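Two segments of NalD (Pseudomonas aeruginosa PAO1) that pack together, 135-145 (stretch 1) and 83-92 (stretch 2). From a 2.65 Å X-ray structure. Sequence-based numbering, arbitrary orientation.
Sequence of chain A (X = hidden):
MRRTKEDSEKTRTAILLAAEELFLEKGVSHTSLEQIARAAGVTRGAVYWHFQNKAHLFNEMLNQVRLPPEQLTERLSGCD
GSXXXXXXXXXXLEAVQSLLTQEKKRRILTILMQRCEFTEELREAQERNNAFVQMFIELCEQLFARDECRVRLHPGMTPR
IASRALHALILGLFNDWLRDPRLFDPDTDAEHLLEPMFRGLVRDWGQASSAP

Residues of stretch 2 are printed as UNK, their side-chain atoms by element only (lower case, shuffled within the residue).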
HETATM    1  N   MSE A 135       3.065 -16.061   3.329  1.00 49.65           N
HETATM    2  CA  MSE A 135       2.288 -17.251   3.634  1.00 55.75           C
HETATM    3  C   MSE A 135       0.943 -17.212   2.967  1.00 54.86           C
HETATM    4  O   MSE A 135       0.544 -18.186   2.325  1.00 63.41           O
HETATM    5  CB  MSE A 135       2.167 -17.337   5.144  1.00 66.26           C
HETATM    6  CG  MSE A 135       1.418 -18.568   5.570  1.00 98.98           C
HETATM    7 SE   MSE A 135       0.800 -18.531   7.439  1.00162.46          SE
HETATM    8  CE  MSE A 135       2.556 -18.927   8.379  1.00170.85           C
ATOM      9  N   PHE A 136       0.224 -16.101   3.119  1.00 49.47           N
ATOM     10  CA  PHE A 136      -1.071 -15.934   2.442  1.00 50.80           C
ATOM     11  C   PHE A 136      -0.947 -16.162   0.926  1.00 46.66           C
ATOM     12  O   PHE A 136      -1.766 -16.849   0.313  1.00 50.09           O
ATOM     13  CB  PHE A 136      -1.654 -14.538   2.701  1.00 52.61           C
ATOM     14  CG  PHE A 136      -2.910 -14.259   1.918  1.00 56.56           C
ATOM     15  CD1 PHE A 136      -4.140 -14.709   2.379  1.00 58.87           C
ATOM     16  CD2 PHE A 136      -2.856 -13.586   0.701  1.00 57.94           C
ATOM     17  CE1 PHE A 136      -5.299 -14.478   1.650  1.00 63.41           C
ATOM     18  CE2 PHE A 136      -4.011 -13.352  -0.040  1.00 66.63           C
ATOM     19  CZ  PHE A 136      -5.236 -13.799   0.438  1.00 65.63           C
ATOM     20  N   ILE A 137       0.090 -15.580   0.343  1.00 47.22           N
ATOM     21  CA  ILE A 137       0.373 -15.744  -1.084  1.00 45.57           C
ATOM     22  C   ILE A 137       0.638 -17.202  -1.459  1.00 47.89           C
ATOM     23  O   ILE A 137       0.138 -17.693  -2.481  1.00 48.17           O
ATOM     24  CB  ILE A 137       1.543 -14.836  -1.529  1.00 45.68           C
ATOM     25  CG1 ILE A 137       1.051 -13.384  -1.546  1.00 45.36           C
ATOM     26  CG2 ILE A 137       2.075 -15.248  -2.900  1.00 44.73           C
ATOM     27  CD1 ILE A 137       2.093 -12.352  -1.909  1.00 46.35           C
ATOM     28  N   GLU A 138       1.431 -17.884  -0.638  1.00 52.50           N
ATOM     29  CA  GLU A 138       1.750 -19.307  -0.870  1.00 56.70           C
ATOM     30  C   GLU A 138       0.516 -20.209  -0.781  1.00 54.55           C
ATOM     31  O   GLU A 138       0.379 -21.161  -1.548  1.00 63.87           O
ATOM     32  CB  GLU A 138       2.857 -19.787   0.078  1.00 59.45           C
ATOM     33  CG  GLU A 138       4.247 -19.524  -0.471  1.00 66.41           C
ATOM     34  CD  GLU A 138       5.347 -19.687   0.564  1.00 74.16           C
ATOM     35  OE1 GLU A 138       5.142 -20.452   1.544  1.00 74.24           O
ATOM     36  OE2 GLU A 138       6.418 -19.051   0.382  1.00 95.40           O
ATOM     37  N   LEU A 139      -0.377 -19.890   0.147  1.00 54.17           N
ATOM     38  CA  LEU A 139      -1.659 -20.599   0.284  1.00 60.87           C
ATOM     39  C   LEU A 139      -2.543 -20.447  -0.949  1.00 60.20           C
ATOM     40  O   LEU A 139      -3.057 -21.438  -1.470  1.00 62.90           O
ATOM     41  CB  LEU A 139      -2.430 -20.116   1.519  1.00 63.56           C
ATOM     42  CG  LEU A 139      -2.531 -21.055   2.728  1.00 71.54           C
ATOM     43  CD1 LEU A 139      -1.191 -21.633   3.162  1.00 71.42           C
ATOM     44  CD2 LEU A 139      -3.175 -20.324   3.898  1.00 81.24           C
ATOM     45  N   CYS A 140      -2.710 -19.207  -1.404  1.00 58.18           N
ATOM     46  CA  CYS A 140      -3.477 -18.931  -2.626  1.00 58.39           C
ATOM     47  C   CYS A 140      -2.873 -19.616  -3.845  1.00 55.57           C
ATOM     48  O   CYS A 140      -3.582 -20.247  -4.629  1.00 59.87           O
ATOM     49  CB  CYS A 140      -3.568 -17.435  -2.892  1.00 54.50           C
ATOM     50  SG  CYS A 140      -4.623 -16.596  -1.708  1.00 73.10           S
ATOM     51  N   GLU A 141      -1.557 -19.506  -3.972  1.00 54.81           N
ATOM     52  CA  GLU A 141      -0.815 -20.162  -5.048  1.00 55.33           C
ATOM     53  C   GLU A 141      -1.151 -21.655  -5.081  1.00 55.68           C
ATOM     54  O   GLU A 141      -1.549 -22.191  -6.116  1.00 59.67           O
ATOM     55  CB  GLU A 141       0.692 -19.965  -4.860  1.00 58.37           C
ATOM     56  CG  GLU A 141       1.526 -20.235  -6.105  1.00 62.60           C
ATOM     57  CD  GLU A 141       2.962 -19.735  -5.989  1.00 69.58           C
ATOM     58  OE1 GLU A 141       3.255 -18.899  -5.102  1.00 75.95           O
ATOM     59  OE2 GLU A 141       3.809 -20.183  -6.789  1.00 67.62           O
ATOM     60  N   GLN A 142      -1.029 -22.299  -3.925  1.00 51.21           N
ATOM     61  CA  GLN A 142      -1.361 -23.719  -3.768  1.00 55.20           C
ATOM     62  C   GLN A 142      -2.816 -24.022  -4.133  1.00 56.50           C
ATOM     63  O   GLN A 142      -3.096 -25.015  -4.797  1.00 60.46           O
ATOM     64  CB  GLN A 142      -1.077 -24.170  -2.339  1.00 58.11           C
ATOM     65  CG  GLN A 142      -1.290 -25.663  -2.073  1.00 68.08           C
ATOM     66  CD  GLN A 142      -1.529 -26.004  -0.607  1.00 82.32           C
ATOM     67  OE1 GLN A 142      -2.344 -26.879  -0.299  1.00100.23           O
ATOM     68  NE2 GLN A 142      -0.819 -25.335   0.299  1.00 85.46           N
ATOM     69  N   LEU A 143      -3.726 -23.163  -3.690  1.00 55.32           N
ATOM     70  CA  LEU A 143      -5.151 -23.283  -4.020  1.00 58.07           C
ATOM     71  C   LEU A 143      -5.391 -23.231  -5.533  1.00 62.05           C
ATOM     72  O   LEU A 143      -6.028 -24.119  -6.093  1.00 64.76           O
ATOM     73  CB  LEU A 143      -5.971 -22.199  -3.305  1.00 61.64           C
ATOM     74  CG  LEU A 143      -7.424 -21.974  -3.742  1.00 69.11           C
ATOM     75  CD1 LEU A 143      -8.217 -23.259  -3.795  1.00 74.78           C
ATOM     76  CD2 LEU A 143      -8.104 -21.009  -2.794  1.00 71.82           C
ATOM     77  N   PHE A 144      -4.873 -22.192  -6.182  1.00 63.44           N
ATOM     78  CA  PHE A 144      -4.968 -22.064  -7.649  1.00 60.20           C
ATOM     79  C   PHE A 144      -4.258 -23.202  -8.392  1.00 56.06           C
ATOM     80  O   PHE A 144      -4.632 -23.535  -9.512  1.00 59.30           O
ATOM     81  CB  PHE A 144      -4.389 -20.729  -8.129  1.00 55.46           C
ATOM     82  CG  PHE A 144      -5.233 -19.536  -7.794  1.00 53.12           C
ATOM     83  CD1 PHE A 144      -6.517 -19.402  -8.303  1.00 53.58           C
ATOM     84  CD2 PHE A 144      -4.727 -18.528  -6.989  1.00 53.44           C
ATOM     85  CE1 PHE A 144      -7.286 -18.294  -7.990  1.00 54.79           C
ATOM     86  CE2 PHE A 144      -5.493 -17.424  -6.672  1.00 54.98           C
ATOM     87  CZ  PHE A 144      -6.777 -17.307  -7.172  1.00 54.36           C
ATOM     88  N   ALA A 145      -3.238 -23.780  -7.761  1.00 55.92           N
ATOM     89  CA  ALA A 145      -2.434 -24.859  -8.352  1.00 59.23           C
ATOM     90  C   ALA A 145      -3.091 -26.244  -8.334  1.00 64.89           C
ATOM     91  O   ALA A 145      -2.621 -27.150  -9.027  1.00 72.03           O
ATOM     92  CB  ALA A 145      -1.079 -24.935  -7.663  1.00 60.79           C
ATOM     93  N   UNK A  83     -17.014 -25.772  -3.430  1.00101.74           N
ATOM     94  CA  UNK A  83     -16.182 -24.782  -4.107  1.00 92.14           C
ATOM     95  C   UNK A  83     -15.264 -23.950  -3.274  1.00 94.40           C
ATOM     96  O   UNK A  83     -15.710 -23.171  -2.463  1.00 98.64           O
ATOM     97  c   UNK A  83     -16.975 -23.829  -4.962  1.00 90.58           C
ATOM     98  c   UNK A  83     -16.114 -23.149  -5.973  1.00 81.41           C
ATOM     99  o   UNK A  83     -14.884 -23.250  -5.885  1.00 83.21           O
ATOM    100  o   UNK A  83     -16.657 -22.519  -6.878  1.00 84.23           O
ATOM    101  N   UNK A  84     -13.971 -24.082  -3.484  1.00 85.94           N
ATOM    102  CA  UNK A  84     -13.088 -23.295  -2.649  1.00 83.37           C
ATOM    103  C   UNK A  84     -12.571 -22.066  -3.335  1.00 81.50           C
ATOM    104  O   UNK A  84     -11.849 -21.338  -2.706  1.00 83.35           O
ATOM    105  c   UNK A  84     -11.961 -24.267  -2.344  1.00 84.46           C
ATOM    106  c   UNK A  84     -13.055 -24.878  -4.393  1.00 69.27           C
ATOM    107  c   UNK A  84     -11.940 -25.223  -3.477  1.00 89.20           C
ATOM    108  N   UNK A  85     -12.931 -21.833  -4.581  1.00 72.21           N
ATOM    109  CA  UNK A  85     -12.488 -20.631  -5.233  1.00 79.95           C
ATOM    110  C   UNK A  85     -13.476 -19.629  -4.748  1.00 78.94           C
ATOM    111  O   UNK A  85     -13.281 -18.442  -4.834  1.00 74.14           O
ATOM    112  c   UNK A  85     -12.512 -20.747  -6.743  1.00 86.35           C
ATOM    113  c   UNK A  85     -11.267 -21.400  -7.333  1.00 95.27           C
ATOM    114  c   UNK A  85     -10.017 -20.984  -6.601  1.00 81.71           C
ATOM    115  c   UNK A  85     -11.094 -21.128  -8.805  1.00107.82           C
ATOM    116  N   UNK A  86     -14.552 -20.155  -4.208  1.00 77.56           N
ATOM    117  CA  UNK A  86     -15.618 -19.339  -3.615  1.00 79.85           C
ATOM    118  C   UNK A  86     -15.261 -18.925  -2.186  1.00 72.22           C
ATOM    119  O   UNK A  86     -15.492 -17.785  -1.776  1.00 74.33           O
ATOM    120  n   UNK A  86     -19.589 -17.345  -3.396  1.00111.00           N
ATOM    121  n   UNK A  86     -19.870 -16.023  -5.293  1.00112.69           N
ATOM    122  c   UNK A  86     -18.418 -18.073  -3.888  1.00102.23           C
ATOM    123  c   UNK A  86     -18.160 -19.332  -3.076  1.00 94.88           C
ATOM    124  c   UNK A  86     -20.242 -16.392  -4.062  1.00112.57           C
ATOM    125  c   UNK A  86     -16.938 -20.127  -3.567  1.00 86.37           C
ATOM    126  n   UNK A  86     -21.293 -15.803  -3.496  1.00118.05           N
ATOM    127  N   UNK A  87     -14.733 -19.871  -1.415  1.00 73.42           N
ATOM    128  CA  UNK A  87     -14.281 -19.589  -0.043  1.00 75.87           C
ATOM    129  C   UNK A  87     -13.236 -18.475  -0.028  1.00 70.67           C
ATOM    130  O   UNK A  87     -13.241 -17.607   0.860  1.00 71.20           O
ATOM    131  c   UNK A  87     -13.699 -20.842   0.622  1.00 80.99           C
ATOM    132  o   UNK A  87     -14.640 -21.905   0.640  1.00 87.61           O
ATOM    133  N   UNK A  88     -12.338 -18.518  -1.010  1.00 64.79           N
ATOM    134  CA  UNK A  88     -11.299 -17.492  -1.158  1.00 62.41           C
ATOM    135  C   UNK A  88     -11.914 -16.116  -1.429  1.00 62.99           C
ATOM    136  O   UNK A  88     -11.519 -15.124  -0.802  1.00 68.85           O
ATOM    137  c   UNK A  88      -9.252 -16.807  -2.591  1.00 57.75           C
ATOM    138  c   UNK A  88      -8.398 -17.257  -3.758  1.00 60.83           C
ATOM    139  c   UNK A  88     -10.319 -17.858  -2.276  1.00 59.80           C
ATOM    140  c   UNK A  88      -8.384 -16.512  -1.374  1.00 59.17           C
ATOM    141  N   UNK A  89     -12.872 -16.073  -2.357  1.00 54.67           N
ATOM    142  CA  UNK A  89     -13.635 -14.847  -2.632  1.00 55.43           C
ATOM    143  C   UNK A  89     -14.324 -14.328  -1.364  1.00 60.81           C
ATOM    144  O   UNK A  89     -14.176 -13.158  -1.004  1.00 63.45           O
ATOM    145  c   UNK A  89     -14.673 -15.072  -3.732  1.00 55.62           C
ATOM    146  c   UNK A  89     -17.812 -12.933  -3.452  1.00 71.06           C
ATOM    147  c   UNK A  89     -17.442 -11.820  -4.181  1.00 66.13           C
ATOM    148  c   UNK A  89     -15.645 -13.932  -3.891  1.00 59.31           C
ATOM    149  c   UNK A  89     -15.300 -12.801  -4.613  1.00 59.34           C
ATOM    150  o   UNK A  89     -18.327 -10.780  -4.309  1.00 73.60           O
ATOM    151  c   UNK A  89     -16.915 -13.981  -3.313  1.00 66.67           C
ATOM    152  c   UNK A  89     -16.188 -11.749  -4.759  1.00 63.19           C
ATOM    153  N   UNK A  90     -15.050 -15.219  -0.691  1.00 64.84           N
ATOM    154  CA  UNK A  90     -15.721 -14.903   0.584  1.00 60.48           C
ATOM    155  C   UNK A  90     -14.757 -14.334   1.617  1.00 58.56           C
ATOM    156  O   UNK A  90     -15.033 -13.311   2.249  1.00 61.73           O
ATOM    157  o   UNK A  90     -18.227 -15.757  -0.333  1.00 79.70           O
ATOM    158  o   UNK A  90     -18.122 -17.698   0.647  1.00 86.95           O
ATOM    159  c   UNK A  90     -16.399 -16.145   1.183  1.00 64.19           C
ATOM    160  c   UNK A  90     -17.666 -16.557   0.441  1.00 73.02           C
ATOM    161  N   UNK A  91     -13.615 -14.992   1.772  1.00 55.95           N
ATOM    162  CA  UNK A  91     -12.578 -14.528   2.702  1.00 58.13           C
ATOM    163  C   UNK A  91     -12.098 -13.104   2.386  1.00 55.48           C
ATOM    164  O   UNK A  91     -11.958 -12.271   3.292  1.00 60.01           O
ATOM    165  c   UNK A  91     -10.207 -15.067   3.597  1.00 72.33           C
ATOM    166  c   UNK A  91     -11.384 -15.480   2.698  1.00 65.79           C
ATOM    167  c   UNK A  91     -10.547 -15.228   5.073  1.00 79.21           C
ATOM    168  c   UNK A  91      -8.965 -15.866   3.254  1.00 77.94           C
ATOM    169  N   UNK A  92     -11.823 -12.852   1.112  1.00 50.80           N
ATOM    170  CA  UNK A  92     -11.377 -11.534   0.653  1.00 51.39           C
ATOM    171  C   UNK A  92     -12.456 -10.478   0.870  1.00 54.00           C
ATOM    172  O   UNK A  92     -12.170  -9.371   1.353  1.00 60.95           O
ATOM    173  s   UNK A  92      -9.570 -12.584  -1.199  1.00 58.23           S
ATOM    174  c   UNK A  92     -11.011 -11.570  -0.827  1.00 54.08           C
TER

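Position 83 has two side-chain carbons, the second carrying two oxygens. None of these atoms reaches stretch 1. One oxygen lies 2.7 Å from the backbone N of position 85, which donates to it. This is Asp83, the N-cap; the accepting oxygen is OD1.

Position 84 has three side-chain carbons that close a ring onto the backbone N. Its CB lies 4.1 Å from Leu143 CD1, and its backbone O is 3.8 Å from Leu143 CD2. The ring makes it Pro84.

Position 85 has four carbons, forked at the second. One tip carbon is 4.0 Å from Leu143 CG and 4.1 Å from Phe144 CE1. The fork makes this Leu85, and the tip is CD2. The CA-to-CB bond points sideways, but the end of the side chain comes nearer.

Position 86 has three carbons, a nitrogen, then a carbon bearing two more nitrogens. That is a guanidinium group, hence Arg86. It is exposed and out of reach of stretch 1.

Position 87 has one carbon and one oxygen. This is Ser87, which makes no contact across the pair.

Position 88 again has four carbons forked at the second, and its CB points toward stretch 1. One tip is 3.8 Å from Cys140 SG. The other is 3.8 Å from Phe144 CZ and 3.9 Å from Leu143 CD2. This is Leu88; the tips are CD1 and CD2 respectively.

Position 89 has one carbon, then a ring of six carbons bearing one oxygen. This is Tyr89, buried but out of reach of stretch 1.

Position 90 has two carbons, the second with two oxygens. This is Asp90. Its OD1 lies 3.7 Å from Arg86 NE, a long salt bridge of charges only.

Position 91 has four carbons forked at the second. One tip is 4.2 Å from Phe136 CE1, at the ring edge. This is Leu91, with CD2 as the tip.

Position 92 has one carbon and one sulfur, so it is Cys92. Its SG comes no nearer to stretch 1 than 4.8 Å, at Phe136 CZ.

The two helices run nearly antiparallel, at 152°, with axes 10.9 Å apart at closest approach. No hydrogen bond crosses between them, so apolar packing holds the contact. Leu143 and Leu88 lose the most surface. Leu143 meets Pro84, Leu85 and Leu88; Leu88 also meets Cys140 and Phe144. Phe136 and Leu91 extend the packing along the pair. Together the stretches bury 344 Å².

Stretch 2 83-92: DPLRSLYDLC
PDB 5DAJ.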